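Local structure of 2-dehydro-3-deoxyphosphogluconate aldolase (3NZR) at residues A[221-226]-A[234-239]; A[18-23]-A[57-62]; A[8-13]-A[242-247]; A[75-80]-A[132-137]. The protein belongs to the KDGP aldolase family of TIM-barrel proteins and assembles here as two copies. All coordinates share one frame; numbering follows the deposited sequence.

Contact 1 of 4, residues A[221-226]-A[234-239]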
loop_
_atom_site.group_PDB
_atom_site.type_symbol
_atom_site.label_atom_id
_atom_site.label_comp_id
_atom_site.label_asym_id
_atom_site.label_seq_id
_atom_site.Cartn_x
_atom_site.Cartn_y
_atom_site.Cartn_z
ATOM N N SER A 221 28.599 -2.734 0.571
ATOM C CA SER A 221 29.936 -2.238 0.261
ATOM C C SER A 221 31.129 -2.746 1.050
ATOM O O SER A 221 32.213 -2.852 0.510
ATOM C CB SER A 221 29.976 -0.729 0.334
ATOM O OG SER A 221 29.596 -0.265 -0.959
ATOM N N SER A 222 30.948 -3.029 2.324
ATOM C CA SER A 222 32.051 -3.401 3.159
ATOM C C SER A 222 32.700 -4.742 2.719
ATOM O O SER A 222 33.784 -5.078 3.189
ATOM C CB SER A 222 31.532 -3.536 4.580
ATOM O OG SER A 222 30.536 -4.559 4.632
ATOM N N ILE A 223 31.992 -5.542 1.915
ATOM C CA ILE A 223 32.525 -6.812 1.435
ATOM C C ILE A 223 32.681 -6.905 -0.078
ATOM O O ILE A 223 32.763 -7.977 -0.641
ATOM C CB ILE A 223 31.712 -7.970 1.982
ATOM C CG1 ILE A 223 30.241 -7.875 1.567
ATOM C CG2 ILE A 223 31.823 -8.020 3.555
ATOM C CD1 ILE A 223 29.481 -9.163 1.770
ATOM N N ILE A 224 32.715 -5.759 -0.743
ATOM C CA ILE A 224 32.843 -5.701 -2.176
ATOM C C ILE A 224 34.254 -5.263 -2.571
ATOM O O ILE A 224 34.780 -4.340 -2.039
ATOM C CB ILE A 224 31.831 -4.718 -2.769
ATOM C CG1 ILE A 224 30.417 -5.311 -2.593
ATOM C CG2 ILE A 224 32.148 -4.400 -4.217
ATOM C CD1 ILE A 224 29.250 -4.407 -3.102
ATOM N N ASP A 225 34.838 -5.979 -3.518
ATOM C CA ASP A 225 36.155 -5.666 -4.018
ATOM C C ASP A 225 35.999 -4.515 -4.963
ATOM O O ASP A 225 35.383 -4.666 -6.037
ATOM C CB ASP A 225 36.753 -6.857 -4.776
ATOM C CG ASP A 225 38.177 -6.571 -5.280
ATOM O OD1 ASP A 225 38.424 -5.480 -5.855
ATOM O OD2 ASP A 225 39.033 -7.450 -5.089
ATOM N N LYS A 226 36.543 -3.361 -4.573
ATOM C CA LYS A 226 36.374 -2.146 -5.411
ATOM C C LYS A 226 37.096 -2.219 -6.765
ATOM O O LYS A 226 36.710 -1.531 -7.697
ATOM C CB LYS A 226 36.731 -0.892 -4.609
ATOM C CG LYS A 226 35.604 -0.452 -3.702
ATOM C CD LYS A 226 36.068 0.151 -2.379
ATOM C CE LYS A 226 34.859 0.369 -1.434
ATOM N NZ LYS A 226 34.080 -0.919 -1.132
ATOM N N GLU A 234 35.164 -15.021 0.181
ATOM C CA GLU A 234 35.774 -15.275 1.508
ATOM C C GLU A 234 35.110 -14.491 2.662
ATOM O O GLU A 234 35.078 -14.948 3.815
ATOM C CB GLU A 234 37.325 -15.083 1.480
ATOM C CG GLU A 234 37.793 -13.631 1.314
ATOM C CD GLU A 234 38.121 -13.226 -0.137
ATOM O OE1 GLU A 234 39.058 -12.376 -0.300
ATOM O OE2 GLU A 234 37.461 -13.738 -1.098
ATOM N N ASP A 235 34.591 -13.293 2.368
ATOM C CA ASP A 235 33.823 -12.515 3.351
ATOM C C ASP A 235 32.403 -13.071 3.632
ATOM O O ASP A 235 31.937 -13.065 4.777
ATOM C CB ASP A 235 33.708 -11.049 2.919
ATOM C CG ASP A 235 35.070 -10.281 3.011
ATOM O OD1 ASP A 235 36.113 -10.879 3.333
ATOM O OD2 ASP A 235 35.072 -9.056 2.743
ATOM N N VAL A 236 31.727 -13.539 2.586
ATOM C CA VAL A 236 30.490 -14.307 2.705
ATOM C C VAL A 236 30.685 -15.527 3.645
ATOM O O VAL A 236 29.812 -15.802 4.480
ATOM C CB VAL A 236 29.989 -14.685 1.321
ATOM C CG1 VAL A 236 28.747 -15.627 1.372
ATOM C CG2 VAL A 236 29.607 -13.418 0.565
ATOM N N LYS A 237 31.859 -16.208 3.568
ATOM C CA LYS A 237 32.097 -17.421 4.359
ATOM C C LYS A 237 32.345 -17.024 5.790
ATOM O O LYS A 237 31.881 -17.677 6.711
ATOM C CB LYS A 237 33.331 -18.178 3.854
ATOM C CG LYS A 237 33.856 -19.220 4.872
ATOM C CD LYS A 237 34.866 -20.130 4.158
ATOM C CE LYS A 237 35.525 -21.210 5.080
ATOM N NZ LYS A 237 35.615 -20.821 6.543
ATOM N N THR A 238 33.065 -15.921 5.965
ATOM C CA THR A 238 33.257 -15.314 7.252
ATOM C C THR A 238 31.916 -14.924 7.900
ATOM O O THR A 238 31.675 -15.205 9.072
ATOM C CB THR A 238 34.208 -14.117 7.078
ATOM O OG1 THR A 238 35.403 -14.592 6.430
ATOM C CG2 THR A 238 34.561 -13.423 8.400
ATOM N N LEU A 239 31.033 -14.271 7.157
ATOM C CA LEU A 239 29.718 -13.951 7.709
ATOM C C LEU A 239 28.916 -15.246 8.053
ATOM O O LEU A 239 28.213 -15.312 9.054
ATOM C CB LEU A 239 28.959 -13.127 6.694
ATOM C CG LEU A 239 29.384 -11.656 6.430
ATOM C CD1 LEU A 239 28.767 -11.147 5.126
ATOM C CD2 LEU A 239 28.936 -10.778 7.549
HETATM O O HOH W 1 35.427 -7.039 4.139
#
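Ile223 is the centre of the contact between 221-226 and the helical segment 234-239, one branch lying against Leu239 and Val236, the other against Asp235. With chi1 at 59°, CG1 of Ile223 takes the crowded position between backbone N and carbonyl carbon, and CD1 at its end meets Leu239 CD1 tip to tip at 4.0 Å. Val236 CG2 stands a little farther from the same methyl. The other branch, CG2, lies beside the backbone N and slides past the side chain of Asp235 in the opposite direction, coming to 3.6 Å from Asp235 CB and 3.5 Å from Asp235 OD2.

The polar link is indirect. A water donates to Ser222 O at 2.7 Å and to Asp235 OD2 at 2.5 Å, supplying the protons that join two acceptors and so bridging the 3-10 turn to the helix. Asp235 OD2 also forms a salt bridge with Arg232, whose backbone pairs with that of Ile223.

The same OD2 that rests on the Ile223 methyl, with CB beside it, thus takes both the water proton and the guanidinium. That positive charge would be expected to keep the carboxylate ionised despite its apolar neighbour.

Contact 2 of 4, residues A[18-23]-A[57-62]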
loop_
_atom_site.group_PDB
_atom_site.type_symbol
_atom_site.label_atom_id
_atom_site.label_comp_id
_atom_site.label_asym_id
_atom_site.label_seq_id
_atom_site.Cartn_x
_atom_site.Cartn_y
_atom_site.Cartn_z
ATOM N N VAL A 18 23.405 -10.152 0.023
ATOM C CA VAL A 18 24.620 -9.555 -0.466
ATOM C C VAL A 18 24.411 -9.372 -1.991
ATOM O O VAL A 18 23.620 -10.101 -2.614
ATOM C CB VAL A 18 25.877 -10.405 -0.183
ATOM C CG1 VAL A 18 25.957 -10.758 1.329
ATOM C CG2 VAL A 18 25.860 -11.679 -0.996
ATOM N N LEU A 19 25.119 -8.394 -2.550
ATOM C CA LEU A 19 25.045 -8.076 -3.928
ATOM C C LEU A 19 25.957 -8.992 -4.708
ATOM O O LEU A 19 26.954 -9.494 -4.159
ATOM C CB LEU A 19 25.519 -6.639 -4.140
ATOM C CG LEU A 19 24.638 -5.522 -3.536
ATOM C CD1 LEU A 19 25.106 -4.143 -4.065
ATOM C CD2 LEU A 19 23.120 -5.827 -3.835
ATOM N N ALA A 20 25.616 -9.235 -5.975
ATOM C CA ALA A 20 26.466 -9.992 -6.913
ATOM C C ALA A 20 26.927 -9.057 -8.012
ATOM O O ALA A 20 26.116 -8.320 -8.567
ATOM C CB ALA A 20 25.652 -11.138 -7.577
ATOM N N GLY A 21 28.236 -9.086 -8.290
ATOM C CA GLY A 21 28.873 -8.334 -9.340
ATOM C C GLY A 21 28.767 -8.965 -10.720
ATOM O O GLY A 21 29.032 -8.335 -11.730
ATOM N N SER A 22 28.404 -10.230 -10.778
ATOM C CA SER A 22 28.284 -10.937 -12.071
ATOM C C SER A 22 27.648 -12.276 -11.754
ATOM O O SER A 22 27.602 -12.698 -10.563
ATOM C CB SER A 22 29.666 -11.198 -12.681
ATOM O OG SER A 22 30.339 -12.187 -11.903
ATOM N N VAL A 23 27.149 -12.918 -12.792
ATOM C CA VAL A 23 26.593 -14.249 -12.648
ATOM C C VAL A 23 27.596 -15.201 -12.009
ATOM O O VAL A 23 27.207 -16.051 -11.215
ATOM C CB VAL A 23 26.115 -14.816 -14.027
ATOM C CG1 VAL A 23 25.847 -16.334 -13.965
ATOM C CG2 VAL A 23 24.873 -14.115 -14.398
ATOM N N LYS A 57 17.199 -13.971 -14.767
ATOM C CA LYS A 57 17.022 -15.394 -14.910
ATOM C C LYS A 57 18.356 -16.136 -14.856
ATOM O O LYS A 57 18.457 -17.211 -14.280
ATOM C CB LYS A 57 16.271 -15.707 -16.186
ATOM C CG LYS A 57 14.724 -15.429 -16.085
ATOM C CD LYS A 57 13.940 -15.970 -17.305
ATOM C CE LYS A 57 14.557 -15.545 -18.650
ATOM N NZ LYS A 57 13.832 -16.067 -19.843
ATOM N N LYS A 58 19.406 -15.563 -15.402
ATOM C CA LYS A 58 20.723 -16.241 -15.321
ATOM C C LYS A 58 21.238 -16.293 -13.907
ATOM O O LYS A 58 21.935 -17.225 -13.522
ATOM C CB LYS A 58 21.762 -15.551 -16.190
ATOM C CG LYS A 58 21.484 -15.741 -17.626
ATOM C CD LYS A 58 22.123 -14.678 -18.503
ATOM C CE LYS A 58 21.864 -15.020 -19.990
ATOM N NZ LYS A 58 21.859 -13.802 -20.784
ATOM N N TYR A 59 20.952 -15.276 -13.117
ATOM C CA TYR A 59 21.376 -15.344 -11.724
ATOM C C TYR A 59 20.552 -16.424 -10.979
ATOM O O TYR A 59 21.045 -17.126 -10.110
ATOM C CB TYR A 59 21.187 -13.988 -11.055
ATOM C CG TYR A 59 22.195 -12.951 -11.464
ATOM C CD1 TYR A 59 23.327 -12.754 -10.716
ATOM C CD2 TYR A 59 22.000 -12.149 -12.568
ATOM C CE1 TYR A 59 24.261 -11.801 -11.042
ATOM C CE2 TYR A 59 22.935 -11.170 -12.908
ATOM C CZ TYR A 59 24.087 -11.010 -12.120
ATOM O OH TYR A 59 25.075 -10.079 -12.417
ATOM N N SER A 60 19.262 -16.502 -11.291
ATOM C CA SER A 60 18.412 -17.510 -10.671
ATOM C C SER A 60 18.955 -18.971 -10.955
ATOM O O SER A 60 18.955 -19.828 -10.087
ATOM C CB SER A 60 16.972 -17.342 -11.140
ATOM O OG SER A 60 16.229 -18.420 -10.650
ATOM N N GLU A 61 19.464 -19.201 -12.154
ATOM C CA GLU A 61 19.993 -20.526 -12.517
ATOM C C GLU A 61 21.142 -21.013 -11.657
ATOM O O GLU A 61 21.233 -22.198 -11.349
ATOM C CB GLU A 61 20.471 -20.538 -13.957
ATOM C CG GLU A 61 19.378 -20.237 -14.929
ATOM C CD GLU A 61 19.760 -20.616 -16.345
ATOM O OE1 GLU A 61 20.648 -19.938 -16.934
ATOM O OE2 GLU A 61 19.160 -21.597 -16.856
ATOM N N VAL A 62 22.037 -20.117 -11.289
ATOM C CA VAL A 62 23.221 -20.507 -10.553
ATOM C C VAL A 62 23.039 -20.414 -9.056
ATOM O O VAL A 62 23.974 -20.642 -8.307
ATOM C CB VAL A 62 24.435 -19.683 -11.011
ATOM C CG1 VAL A 62 24.682 -19.936 -12.542
ATOM C CG2 VAL A 62 24.252 -18.189 -10.691
HETATM O O HOH W 2 25.743 -7.731 -11.239
#
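Tyr59 has CG anti to its carbonyl carbon (chi1 -74°) and its ring turned nearly perpendicular to the CA-CB-CG plane, which sends the ring from helix 49-61 toward the bend that follows strand 16-19. Val23, at the start of helix 23-32, has CG1 anti to the backbone N (chi1 166°), and this sets CG2 over the tyrosine. The methyl stands above the middle of one ring face, 3.8 Å from Val23 CG2 to the centroid of the Tyr59 ring and 9° off the normal, a well-centred CH-pi contact. The same methyl touches Lys58 CB at 3.9 Å. Val23 CG1 is turned to the end of helix 49-61 and meets Val62 CG1 at 4.0 Å, the two side chains crossing at about a right angle.

Ala20 CB approaches the ring obliquely, 3.8 Å from Tyr59 CE1. At the phenol end, Tyr59 OH lies 3.3 Å from Ser22 CA, and a water 2.7 Å from Tyr59 OH donates to Ala20 O at 2.8 Å, tying the hydroxyl to the backbone of the bend. Ser22 is the N-cap of helix 23-32, its OG bonding to Asn25 N.

Strand 16-19, helix 23-32 and parallel strand 37-42 form a beta-alpha-beta unit, and the contact joins two successive beta-alpha units, the repeat from which a TIM barrel is built.

Contact 3 of 4, residues A[8-13]-A[242-247]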
loop_
_atom_site.group_PDB
_atom_site.type_symbol
_atom_site.label_atom_id
_atom_site.label_comp_id
_atom_site.label_asym_id
_atom_site.label_seq_id
_atom_site.Cartn_x
_atom_site.Cartn_y
_atom_site.Cartn_z
ATOM N N ASN A 8 16.423 -19.878 1.858
ATOM C CA ASN A 8 16.988 -20.923 2.646
ATOM C C ASN A 8 17.648 -20.396 3.927
ATOM O O ASN A 8 18.846 -20.074 3.970
ATOM C CB ASN A 8 17.954 -21.710 1.762
ATOM C CG ASN A 8 18.539 -22.823 2.466
ATOM O OD1 ASN A 8 18.192 -23.066 3.641
ATOM N ND2 ASN A 8 19.496 -23.503 1.824
ATOM N N PHE A 9 16.868 -20.241 4.975
ATOM C CA PHE A 9 17.374 -19.692 6.210
ATOM C C PHE A 9 18.197 -20.694 6.963
ATOM O O PHE A 9 17.714 -21.796 7.228
ATOM C CB PHE A 9 16.238 -19.246 7.101
ATOM C CG PHE A 9 15.564 -17.980 6.651
ATOM C CD1 PHE A 9 15.925 -16.783 7.190
ATOM C CD2 PHE A 9 14.511 -18.028 5.750
ATOM C CE1 PHE A 9 15.273 -15.607 6.818
ATOM C CE2 PHE A 9 13.872 -16.878 5.355
ATOM C CZ PHE A 9 14.273 -15.652 5.871
ATOM N N TYR A 10 19.410 -20.312 7.327
ATOM C CA TYR A 10 20.263 -21.093 8.214
ATOM C C TYR A 10 19.622 -21.323 9.591
ATOM O O TYR A 10 19.282 -20.368 10.272
ATOM C CB TYR A 10 21.616 -20.395 8.399
ATOM C CG TYR A 10 22.492 -21.189 9.347
ATOM C CD1 TYR A 10 23.090 -22.349 8.938
ATOM C CD2 TYR A 10 22.637 -20.800 10.665
ATOM C CE1 TYR A 10 23.872 -23.107 9.824
ATOM C CE2 TYR A 10 23.404 -21.555 11.594
ATOM C CZ TYR A 10 24.006 -22.704 11.160
ATOM O OH TYR A 10 24.764 -23.445 12.044
ATOM N N LYS A 11 19.386 -22.575 9.987
ATOM C CA LYS A 11 18.749 -22.885 11.294
ATOM C C LYS A 11 17.361 -22.213 11.348
ATOM O O LYS A 11 16.878 -21.824 12.423
ATOM C CB LYS A 11 19.598 -22.406 12.489
ATOM C CG LYS A 11 20.505 -23.409 13.271
ATOM C CD LYS A 11 20.941 -24.618 12.475
ATOM C CE LYS A 11 22.220 -25.286 13.054
ATOM N NZ LYS A 11 22.231 -26.770 12.982
ATOM N N ASN A 12 16.759 -22.054 10.177
ATOM C CA ASN A 12 15.478 -21.385 10.032
ATOM C C ASN A 12 15.421 -19.991 10.656
ATOM O O ASN A 12 14.353 -19.578 11.119
ATOM C CB ASN A 12 14.385 -22.304 10.619
ATOM C CG ASN A 12 14.376 -23.653 9.983
ATOM O OD1 ASN A 12 14.613 -24.657 10.640
ATOM N ND2 ASN A 12 14.141 -23.684 8.692
ATOM N N ARG A 13 16.571 -19.286 10.693
ATOM C CA ARG A 13 16.711 -18.065 11.441
ATOM C C ARG A 13 17.328 -16.885 10.640
ATOM O O ARG A 13 16.853 -15.746 10.745
ATOM C CB ARG A 13 17.559 -18.300 12.674
ATOM C CG ARG A 13 17.386 -17.266 13.847
ATOM C CD ARG A 13 16.179 -17.484 14.826
ATOM N NE ARG A 13 15.939 -16.234 15.567
ATOM C CZ ARG A 13 16.392 -15.949 16.797
ATOM N NH1 ARG A 13 16.097 -14.787 17.335
ATOM N NH2 ARG A 13 17.112 -16.806 17.521
HETATM N N MSE A 242 30.405 -16.663 11.286
HETATM C CA MSE A 242 29.918 -15.806 12.347
HETATM C C MSE A 242 28.468 -16.099 12.691
HETATM O O MSE A 242 28.097 -16.129 13.876
HETATM C CB MSE A 242 30.062 -14.317 11.985
HETATM C CG MSE A 242 31.479 -13.829 12.023
HETATM SE SE MSE A 242 31.611 -11.894 11.507
HETATM C CE MSE A 242 33.566 -11.651 11.810
ATOM N N THR A 243 27.668 -16.368 11.670
ATOM C CA THR A 243 26.271 -16.666 11.909
ATOM C C THR A 243 26.136 -18.028 12.675
ATOM O O THR A 243 25.378 -18.144 13.639
ATOM C CB THR A 243 25.517 -16.645 10.572
ATOM O OG1 THR A 243 25.657 -15.320 9.983
ATOM C CG2 THR A 243 24.024 -17.034 10.735
ATOM N N LYS A 244 26.963 -19.006 12.325
ATOM C CA LYS A 244 26.872 -20.331 12.973
ATOM C C LYS A 244 27.261 -20.210 14.429
ATOM O O LYS A 244 26.577 -20.793 15.303
ATOM C CB LYS A 244 27.792 -21.338 12.291
ATOM C CG LYS A 244 27.440 -21.580 10.872
ATOM C CD LYS A 244 28.275 -22.690 10.245
ATOM C CE LYS A 244 27.777 -23.015 8.837
ATOM N NZ LYS A 244 28.608 -24.083 8.191
ATOM N N LYS A 245 28.313 -19.431 14.676
ATOM C CA LYS A 245 28.755 -19.103 16.025
ATOM C C LYS A 245 27.755 -18.292 16.852
ATOM O O LYS A 245 27.743 -18.423 18.077
ATOM C CB LYS A 245 30.075 -18.364 15.988
ATOM C CG LYS A 245 30.613 -17.998 17.364
ATOM C CD LYS A 245 32.046 -17.497 17.292
ATOM C CE LYS A 245 32.511 -16.957 18.660
ATOM N NZ LYS A 245 33.639 -15.967 18.579
ATOM N N LEU A 246 26.943 -17.449 16.200
ATOM C CA LEU A 246 25.952 -16.632 16.900
ATOM C C LEU A 246 24.838 -17.529 17.411
ATOM O O LEU A 246 24.327 -17.326 18.476
ATOM C CB LEU A 246 25.315 -15.563 15.975
ATOM C CG LEU A 246 26.061 -14.260 15.706
ATOM C CD1 LEU A 246 25.360 -13.515 14.547
ATOM C CD2 LEU A 246 26.155 -13.394 16.960
ATOM N N LEU A 247 24.461 -18.509 16.615
ATOM C CA LEU A 247 23.342 -19.362 16.977
ATOM C C LEU A 247 23.764 -20.626 17.721
ATOM O O LEU A 247 22.907 -21.346 18.159
ATOM C CB LEU A 247 22.534 -19.747 15.742
ATOM C CG LEU A 247 22.155 -18.540 14.895
ATOM C CD1 LEU A 247 21.447 -18.973 13.655
ATOM C CD2 LEU A 247 21.311 -17.617 15.753
#
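Tyr10 carries most of the contact between the N-terminal segment 8-13 and helical segment 242-247. Its CG is anti to the backbone N (chi1 179°), extending the side chain from the type II turn Phe9-Asn12 toward the helix. Leu247, with CG anti to its carbonyl carbon (chi1 -51°), slides past it in the opposite direction and places CD1 at the ring edge, near the ring plane, 3.7 Å from Tyr10 CD2. Thr243 has CG2 anti to its backbone N, which brings this methyl obliquely to Tyr10 CD2 at 4.0 Å.

Lys244 runs across the phenol end at about a right angle. The chain is extended beyond CG, and its CG is 3.5 Å from Tyr10 OH, so the aliphatic part does the touching while NZ travels on to a salt bridge with Glu34. Lys11, bent at chi2 and chi4, folds back over its neighbour: Lys11 CD lies 3.8 Å above one face of the Tyr10 ring, offset toward the rim. Besides touching Tyr10, Leu247 CD1 lies 4.1 Å from both Lys11 CB and Arg13 CB.

The segment precedes strand 16-19 and lies beside helix 233-247, the last of the chain. Leu247 also packs on Leu208 of helix 200-209, Thr243 OG1 bonds to Tyr200 OH of that helix, and His36, just before strand 37-42, meets the Tyr10 ring edge to face.

Contact 4 of 4, residues A[75-80]-A[132-137]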
loop_
_atom_site.group_PDB
_atom_site.type_symbol
_atom_site.label_atom_id
_atom_site.label_comp_id
_atom_site.label_asym_id
_atom_site.label_seq_id
_atom_site.Cartn_x
_atom_site.Cartn_y
_atom_site.Cartn_z
ATOM N N ASP A 75 16.842 4.445 -4.620
ATOM C CA ASP A 75 15.998 5.264 -5.397
ATOM C C ASP A 75 14.521 4.749 -5.385
ATOM O O ASP A 75 14.206 3.703 -5.964
ATOM C CB ASP A 75 16.553 5.314 -6.825
ATOM C CG ASP A 75 15.735 6.208 -7.747
ATOM O OD1 ASP A 75 14.819 6.941 -7.258
ATOM O OD2 ASP A 75 15.980 6.147 -8.982
ATOM N N PRO A 76 13.594 5.501 -4.775
ATOM C CA PRO A 76 12.196 5.040 -4.781
ATOM C C PRO A 76 11.579 5.051 -6.158
ATOM O O PRO A 76 10.556 4.376 -6.358
ATOM C CB PRO A 76 11.501 6.001 -3.806
ATOM C CG PRO A 76 12.380 7.237 -3.817
ATOM C CD PRO A 76 13.784 6.797 -4.103
ATOM N N ASN A 77 12.111 5.823 -7.110
ATOM C CA ASN A 77 11.559 5.783 -8.436
ATOM C C ASN A 77 11.801 4.491 -9.220
ATOM O O ASN A 77 11.337 4.345 -10.340
ATOM C CB ASN A 77 12.021 7.001 -9.273
ATOM C CG ASN A 77 11.494 8.310 -8.719
ATOM O OD1 ASN A 77 12.215 9.040 -8.025
ATOM N ND2 ASN A 77 10.202 8.583 -8.974
ATOM N N GLN A 78 12.470 3.519 -8.605
ATOM C CA GLN A 78 12.615 2.216 -9.195
ATOM C C GLN A 78 11.501 1.278 -8.734
ATOM O O GLN A 78 11.501 0.120 -9.104
ATOM C CB GLN A 78 13.997 1.629 -8.800
ATOM C CG GLN A 78 15.127 2.464 -9.409
ATOM C CD GLN A 78 15.143 2.366 -10.932
ATOM O OE1 GLN A 78 15.127 1.272 -11.516
ATOM N NE2 GLN A 78 15.091 3.491 -11.573
ATOM N N SER A 79 10.564 1.766 -7.879
ATOM C CA SER A 79 9.574 0.872 -7.237
ATOM C C SER A 79 8.726 0.122 -8.241
ATOM O O SER A 79 8.613 -1.093 -8.141
ATOM C CB SER A 79 8.678 1.689 -6.311
ATOM O OG SER A 79 7.812 0.853 -5.622
HETATM N N MSE A 80 8.141 0.832 -9.209
HETATM C CA MSE A 80 7.273 0.123 -10.135
HETATM C C MSE A 80 8.057 -0.870 -10.981
HETATM O O MSE A 80 7.601 -1.962 -11.287
HETATM C CB MSE A 80 6.459 1.067 -10.984
HETATM C CG MSE A 80 5.508 0.356 -11.915
HETATM SE SE MSE A 80 4.170 -0.935 -11.071
HETATM C CE MSE A 80 2.866 0.480 -10.405
ATOM N N THR A 132 8.462 6.704 2.134
ATOM C CA THR A 132 9.655 6.375 1.430
ATOM C C THR A 132 9.400 6.098 -0.098
ATOM O O THR A 132 10.260 5.544 -0.811
ATOM C CB THR A 132 10.298 5.182 2.104
ATOM O OG1 THR A 132 9.371 4.108 2.211
ATOM C CG2 THR A 132 10.703 5.544 3.522
ATOM N N GLY A 133 8.228 6.446 -0.603
ATOM C CA GLY A 133 7.911 6.205 -1.996
ATOM C C GLY A 133 8.265 7.363 -2.933
ATOM O O GLY A 133 8.814 8.337 -2.517
ATOM N N PRO A 134 7.971 7.222 -4.228
ATOM C CA PRO A 134 8.476 8.139 -5.161
ATOM C C PRO A 134 8.014 9.593 -4.902
ATOM O O PRO A 134 8.858 10.462 -4.769
ATOM C CB PRO A 134 7.933 7.635 -6.508
ATOM C CG PRO A 134 7.606 6.280 -6.329
ATOM C CD PRO A 134 7.371 6.059 -4.871
ATOM N N LEU A 135 6.730 9.852 -4.830
ATOM C CA LEU A 135 6.256 11.198 -4.488
ATOM C C LEU A 135 6.367 11.499 -2.989
ATOM O O LEU A 135 6.720 12.592 -2.635
ATOM C CB LEU A 135 4.822 11.452 -4.944
ATOM C CG LEU A 135 4.567 11.293 -6.450
ATOM C CD1 LEU A 135 3.093 11.170 -6.702
ATOM C CD2 LEU A 135 5.123 12.434 -7.292
ATOM N N SER A 136 6.069 10.528 -2.127
ATOM C CA SER A 136 6.019 10.755 -0.687
ATOM C C SER A 136 7.407 11.068 -0.062
ATOM O O SER A 136 7.520 11.763 0.953
ATOM C CB SER A 136 5.297 9.590 -0.025
ATOM O OG SER A 136 5.923 8.327 -0.287
ATOM N N SER A 137 8.461 10.547 -0.676
ATOM C CA SER A 137 9.830 10.890 -0.253
ATOM C C SER A 137 10.187 12.356 -0.395
ATOM O O SER A 137 11.143 12.784 0.204
ATOM C CB SER A 137 10.869 10.060 -1.037
ATOM O OG SER A 137 10.794 10.297 -2.443
#
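An Asx turn opens the segment 75-80: Asp75 OD1 accepts from Asn77 N at 2.9 Å, the N-H reaching the oxygen from well above the carboxylate plane. This turn leads through a 3-10 stretch into helix 79-89, and the loop 132-137, between strands 127-129 and 143-145, lies against it.

The contact is built around two prolines, with no direct hydrogen bond across it. Pro76 turns its CB to the backbone of the loop, at 3.3 Å from Thr132 O and 3.6 Å from Gly133 C. Pro76 CG reaches to 3.7 Å from Ser137 OG. In return, the ring of Pro134 sets its CG 3.5 Å from Pro76 O, so each proline ring rests mainly on peptide groups of the other segment. Asn77 has CG anti to its carbonyl carbon, and its side chain slides past Pro134 in the opposite direction, with Asn77 ND2 3.5 Å from Pro134 CB.

The loop has its own internal bracing. Ser137 N donates to Gly133 O at 2.9 Å, closing a helix-like turn, and Gly133 N to Ser136 OG at 3.0 Å, which braces it. Behind it, Thr132 OG1 is bonded to Leu118 O and Phe98 N. The backbone N atoms of Leu135 and Ser136 bond to the carboxylate of Asp155 of the second subunit.

The loop after TIM-barrel strand 67-70 thus packs against the loop of the hairpin 127-129/143-145, in the excursion after strand 114-119, and the hairpin loop forms part of the subunit interface of the dimer.

From the N terminus, segment 8-13 comes first, but its partner 242-247 is nearly the last, so contact 3 closes a loop that encloses the other three. Inside it they follow in series: contact 2 closes around the first helix and second strand, contact 4 joins the loop after strand 67-70 to that between strands 127-129 and 143-145, and contact 1 makes a short closure near the C terminus. Contacts 1 and 3 share helix 233-247. Contact 1 also touches contact 2, Ile223 CD1 lying 3.9 Å from Val18 CG1, so the C-terminal part of the chain packs against the first strand, 16-19. Contact 4 stands across the chain's centre from contact 3, their centres about 33 Å apart.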